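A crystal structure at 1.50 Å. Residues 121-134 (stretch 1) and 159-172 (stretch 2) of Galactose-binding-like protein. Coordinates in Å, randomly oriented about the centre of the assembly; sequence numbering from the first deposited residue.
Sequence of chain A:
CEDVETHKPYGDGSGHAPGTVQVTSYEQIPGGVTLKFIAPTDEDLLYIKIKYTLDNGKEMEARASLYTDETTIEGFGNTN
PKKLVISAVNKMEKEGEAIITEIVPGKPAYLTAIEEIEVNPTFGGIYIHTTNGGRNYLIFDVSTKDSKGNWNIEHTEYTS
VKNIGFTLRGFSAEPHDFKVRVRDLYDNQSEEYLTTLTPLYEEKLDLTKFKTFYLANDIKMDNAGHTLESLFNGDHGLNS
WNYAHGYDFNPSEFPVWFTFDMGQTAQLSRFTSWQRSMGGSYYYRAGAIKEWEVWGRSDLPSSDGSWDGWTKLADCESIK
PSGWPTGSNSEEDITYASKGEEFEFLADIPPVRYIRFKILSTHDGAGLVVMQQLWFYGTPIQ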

# COMPACT_ATOMS: atom_id res chain seq x y z
N PRO A 121 -13.25 -9.75 5.79
CA PRO A 121 -13.16 -9.59 4.35
C PRO A 121 -11.85 -8.89 3.97
O PRO A 121 -11.33 -8.05 4.71
CB PRO A 121 -14.33 -8.65 4.01
CG PRO A 121 -15.20 -8.59 5.23
CD PRO A 121 -14.35 -9.01 6.43
N THR A 122 -11.34 -9.29 2.79
CA THR A 122 -10.27 -8.53 2.12
C THR A 122 -10.60 -8.48 0.62
O THR A 122 -11.61 -9.04 0.15
CB THR A 122 -8.86 -9.13 2.37
OG1 THR A 122 -7.85 -8.20 1.91
CG2 THR A 122 -8.65 -10.47 1.70
N PHE A 123 -9.75 -7.80 -0.17
CA PHE A 123 -10.01 -7.64 -1.60
C PHE A 123 -10.00 -8.99 -2.28
O PHE A 123 -8.98 -9.68 -2.25
CB PHE A 123 -9.03 -6.63 -2.21
CG PHE A 123 -9.29 -5.31 -1.52
CD1 PHE A 123 -10.33 -4.50 -2.02
CD2 PHE A 123 -8.53 -4.81 -0.46
CE1 PHE A 123 -10.68 -3.35 -1.34
CE2 PHE A 123 -8.88 -3.65 0.22
CZ PHE A 123 -9.93 -2.88 -0.28
N GLY A 124 -11.18 -9.40 -2.77
CA GLY A 124 -11.38 -10.64 -3.54
C GLY A 124 -11.30 -11.88 -2.64
O GLY A 124 -11.20 -13.02 -3.12
N GLY A 125 -11.46 -11.72 -1.33
CA GLY A 125 -11.46 -12.91 -0.47
C GLY A 125 -11.53 -12.58 1.01
O GLY A 125 -12.26 -11.69 1.45
N ILE A 126 -10.82 -13.43 1.79
CA ILE A 126 -10.87 -13.28 3.23
C ILE A 126 -9.44 -13.28 3.77
O ILE A 126 -8.50 -13.80 3.14
CB ILE A 126 -11.72 -14.39 3.87
CG1 ILE A 126 -11.21 -15.76 3.42
CG2 ILE A 126 -13.20 -14.17 3.55
CD1 ILE A 126 -11.80 -16.93 4.26
N TYR A 127 -9.31 -12.64 4.92
CA TYR A 127 -8.08 -12.63 5.68
C TYR A 127 -8.32 -13.39 6.98
O TYR A 127 -9.22 -13.03 7.73
CB TYR A 127 -7.62 -11.19 5.93
CG TYR A 127 -6.42 -11.02 6.83
CD1 TYR A 127 -5.17 -11.48 6.42
CD2 TYR A 127 -6.55 -10.43 8.08
CE1 TYR A 127 -4.06 -11.33 7.23
CE2 TYR A 127 -5.44 -10.30 8.91
CZ TYR A 127 -4.20 -10.74 8.48
OH TYR A 127 -3.07 -10.69 9.28
N ILE A 128 -7.49 -14.40 7.23
CA ILE A 128 -7.64 -15.25 8.42
C ILE A 128 -6.50 -14.97 9.38
O ILE A 128 -5.35 -15.01 8.95
CB ILE A 128 -7.67 -16.73 8.01
CG1 ILE A 128 -8.91 -17.03 7.17
CG2 ILE A 128 -7.64 -17.60 9.26
CD1 ILE A 128 -8.90 -18.36 6.48
N HIS A 129 -6.81 -14.65 10.64
CA HIS A 129 -5.76 -14.39 11.62
C HIS A 129 -6.08 -15.09 12.94
O HIS A 129 -7.23 -15.21 13.34
CB HIS A 129 -5.40 -12.91 11.78
CG HIS A 129 -6.54 -11.98 11.96
ND1 HIS A 129 -6.69 -11.20 13.10
CD2 HIS A 129 -7.57 -11.67 11.14
CE1 HIS A 129 -7.77 -10.44 12.96
NE2 HIS A 129 -8.34 -10.73 11.77
N THR A 130 -5.02 -15.58 13.59
CA THR A 130 -5.17 -16.19 14.91
C THR A 130 -3.86 -16.10 15.65
O THR A 130 -2.91 -15.55 15.10
CB THR A 130 -5.82 -17.58 14.84
OG1 THR A 130 -6.28 -17.92 16.15
CG2 THR A 130 -4.89 -18.63 14.27
N THR A 131 -3.84 -16.66 16.88
CA THR A 131 -2.65 -16.59 17.74
C THR A 131 -2.07 -17.98 17.99
O THR A 131 -2.75 -19.02 18.00
CB THR A 131 -2.96 -15.83 19.04
OG1 THR A 131 -1.74 -15.70 19.79
CG2 THR A 131 -3.99 -16.56 19.86
N ASN A 132 -0.76 -17.97 18.21
CA ASN A 132 0.03 -19.20 18.26
C ASN A 132 1.30 -18.87 19.03
O ASN A 132 2.40 -18.98 18.48
CB ASN A 132 0.29 -19.67 16.82
CG ASN A 132 1.12 -20.92 16.68
OD1 ASN A 132 1.08 -21.80 17.55
ND2 ASN A 132 1.83 -21.04 15.55
N GLY A 133 1.14 -18.45 20.29
CA GLY A 133 2.24 -17.96 21.12
C GLY A 133 3.35 -19.00 21.32
O GLY A 133 4.51 -18.65 21.70
N GLY A 134 3.02 -20.29 21.14
CA GLY A 134 4.00 -21.36 21.19
C GLY A 134 4.81 -21.59 19.90
O GLY A 134 5.79 -22.36 19.99
N THR A 159 1.93 -23.16 8.73
CA THR A 159 2.55 -22.00 9.33
C THR A 159 2.96 -22.34 10.76
O THR A 159 2.31 -23.15 11.44
CB THR A 159 1.58 -20.79 9.26
OG1 THR A 159 2.22 -19.63 9.84
CG2 THR A 159 0.30 -21.05 10.01
N SER A 160 4.07 -21.73 11.25
CA SER A 160 4.20 -21.76 12.71
C SER A 160 4.43 -20.36 13.31
O SER A 160 4.89 -20.26 14.45
CB SER A 160 5.33 -22.75 13.09
OG SER A 160 6.56 -22.24 12.56
N VAL A 161 4.08 -19.27 12.59
CA VAL A 161 4.38 -17.96 13.16
C VAL A 161 3.48 -17.71 14.39
O VAL A 161 2.45 -18.41 14.56
CB VAL A 161 4.33 -16.83 12.12
CG1 VAL A 161 5.38 -17.06 11.03
CG2 VAL A 161 2.93 -16.66 11.53
N LYS A 162 3.91 -16.77 15.26
CA LYS A 162 3.15 -16.39 16.45
C LYS A 162 1.86 -15.69 16.08
O LYS A 162 0.81 -15.99 16.65
CB LYS A 162 3.96 -15.51 17.40
CG LYS A 162 3.16 -14.99 18.60
CD LYS A 162 4.00 -14.54 19.77
CE LYS A 162 3.14 -14.03 20.93
NZ LYS A 162 3.97 -13.21 21.86
N ASN A 163 1.95 -14.71 15.16
CA ASN A 163 0.82 -13.90 14.75
C ASN A 163 0.45 -14.37 13.35
O ASN A 163 1.08 -13.94 12.38
CB ASN A 163 1.16 -12.41 14.83
CG ASN A 163 1.27 -11.90 16.26
OD1 ASN A 163 2.32 -11.39 16.65
ND2 ASN A 163 0.21 -12.04 17.06
N ILE A 164 -0.49 -15.32 13.28
CA ILE A 164 -0.81 -16.03 12.05
C ILE A 164 -1.71 -15.10 11.27
O ILE A 164 -2.59 -14.58 11.89
CB ILE A 164 -1.51 -17.36 12.36
CG1 ILE A 164 -0.47 -18.33 12.99
CG2 ILE A 164 -2.18 -17.99 11.14
CD1 ILE A 164 -1.07 -19.63 13.52
N GLY A 165 -1.46 -14.95 9.98
CA GLY A 165 -2.30 -14.10 9.12
C GLY A 165 -2.09 -14.52 7.66
O GLY A 165 -0.94 -14.57 7.21
N PHE A 166 -3.15 -14.88 6.95
CA PHE A 166 -2.99 -15.30 5.56
C PHE A 166 -4.28 -15.03 4.82
O PHE A 166 -5.30 -14.86 5.48
CB PHE A 166 -2.58 -16.78 5.41
CG PHE A 166 -3.55 -17.78 6.02
CD1 PHE A 166 -3.60 -18.00 7.40
CD2 PHE A 166 -4.44 -18.48 5.20
CE1 PHE A 166 -4.51 -18.92 7.93
CE2 PHE A 166 -5.37 -19.36 5.74
CZ PHE A 166 -5.38 -19.60 7.11
N THR A 167 -4.25 -15.04 3.48
CA THR A 167 -5.44 -14.65 2.72
C THR A 167 -5.78 -15.74 1.72
O THR A 167 -4.92 -16.48 1.24
CB THR A 167 -5.28 -13.32 1.98
OG1 THR A 167 -4.40 -13.52 0.87
CG2 THR A 167 -4.75 -12.23 2.88
N LEU A 168 -7.07 -15.80 1.40
CA LEU A 168 -7.52 -16.52 0.22
C LEU A 168 -8.18 -15.48 -0.67
O LEU A 168 -9.04 -14.74 -0.19
CB LEU A 168 -8.68 -17.44 0.60
CG LEU A 168 -8.35 -18.82 1.12
CD1 LEU A 168 -8.23 -18.76 2.64
CD2 LEU A 168 -9.49 -19.74 0.71
N ARG A 169 -7.90 -15.55 -1.97
CA ARG A 169 -8.46 -14.59 -2.91
C ARG A 169 -9.13 -15.37 -4.04
O ARG A 169 -9.23 -16.60 -3.97
CB ARG A 169 -7.37 -13.61 -3.38
CG ARG A 169 -6.85 -12.71 -2.26
CD ARG A 169 -6.33 -11.42 -2.83
NE ARG A 169 -5.27 -10.98 -1.94
CZ ARG A 169 -5.35 -9.99 -1.09
NH1 ARG A 169 -6.40 -9.19 -1.05
NH2 ARG A 169 -4.26 -9.71 -0.38
N GLY A 170 -9.64 -14.65 -5.04
CA GLY A 170 -10.32 -15.26 -6.17
C GLY A 170 -11.84 -15.26 -6.04
O GLY A 170 -12.51 -15.96 -6.79
N PHE A 171 -12.40 -14.46 -5.11
CA PHE A 171 -13.82 -14.53 -4.86
C PHE A 171 -14.52 -13.23 -5.27
O PHE A 171 -14.03 -12.12 -5.09
CB PHE A 171 -14.11 -14.74 -3.38
CG PHE A 171 -13.70 -16.11 -2.92
CD1 PHE A 171 -14.57 -17.19 -3.07
CD2 PHE A 171 -12.40 -16.34 -2.48
CE1 PHE A 171 -14.19 -18.47 -2.71
CE2 PHE A 171 -12.02 -17.62 -2.10
CZ PHE A 171 -12.91 -18.68 -2.24
N SER A 172 -15.73 -13.39 -5.74
CA SER A 172 -16.58 -12.27 -6.08
C SER A 172 -17.03 -11.48 -4.84
O SER A 172 -17.18 -12.05 -3.76
CB SER A 172 -17.74 -12.84 -6.90
OG SER A 172 -18.52 -13.75 -6.14

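Two antiparallel strands, 125-131 and 163-168, carry this contact, and most of its polar accounting is done by backbone. In each hydrogen-bonded pair the donor and acceptor of both residues are spent on one another. Ile126 N reaches Leu168 O at 3.0 Å and Leu168 N returns to Ile126 O at 3.0 Å; Ile128 N gives to Phe166 O at 2.8 Å, nearly straight, and Phe166 N to Ile128 O at 3.0 Å; Thr130 N gives to Ile164 O at 3.1 Å and Ile164 N to Thr130 O at 3.0 Å. The intervening pairs add CA-H...O contacts to the same carbonyls, such as Gly165 CA to Ile128 O and His129 CA to Ile164 O, both 3.2 Å.

The ladder continues past its regular end by a change of donor. Asn132 N still points to Lys162 O at 3.0 Å, but the bond is weak, its angle only 122°. The side chain of Asn132 reaches further: with chi1 at 179° (t), ND2 donates to Val161 O at 2.9 Å, so an amide serves a loop carbonyl that the strand pairing does not reach. Its CB meanwhile packs 3.6 Å from Ile164 CD1, which makes this buried asparagine both polar clamp and apolar neighbour.

At the other end a type II turn from Thr122 to Gly125, closed by Gly125 N to Thr122 O at 3.1 Å and Thr122 N to Gly125 O at 2.9 Å, leaves the carbonyls of its two central residues for stretch 2. Phe171 N donates to Gly124 O at 2.7 Å, while Gly170 N, though 3.0 Å from Gly124 O, is too poorly angled to bond. Arg169 extends so that NH1 gives a hydrogen bond to Phe123 O at 2.9 Å, the oxygen lying at the edge of the guanidinium, near its plane, where its N-H groups point. The carbonyls of two successive turn residues are thus answered, one by main chain and one by a long side chain.

Closeness to the other strand accounts for Gly125 and Gly165, backbone angles for Gly124 and Gly170. Gly124 has positive phi, which favours glycine. Gly125 CA lies 3.0 Å from Leu168 O, and an ideal CB on Gly125 would clash with that oxygen. Gly170, also at positive phi, would jam a CB against the preceding carbonyl. Gly165, paired with His129, leaves room for Tyr127 from two pairs along the ladder, on the same face: Tyr127 OH sits 3.5 Å from Gly165 CA, where a CB would clash.

Side chains sort by face. Ile126, Ile128, Thr130, Ile164, Phe166 and Leu168 share the buried one. Ile128 lays its CB over the Phe166 ring, 4.0 Å from the centroid, and its CD1 meets Leu168 CD1 at 3.9 Å; Ile126 CG1 adds a contact with Leu168 CB at 4.1 Å. Thr130 suits this face because its methyl, CG2, approaches Ile164 CD1 at 4.0 Å while its hydroxyl is satisfied elsewhere in the structure. The other face is more open and more polar: Thr167 CG2 meets the edge of the Tyr127 ring, 3.6 Å from CD1. In all, 966 Å² is buried, with polar backbone paired and branched or aromatic side chains filling the covered face.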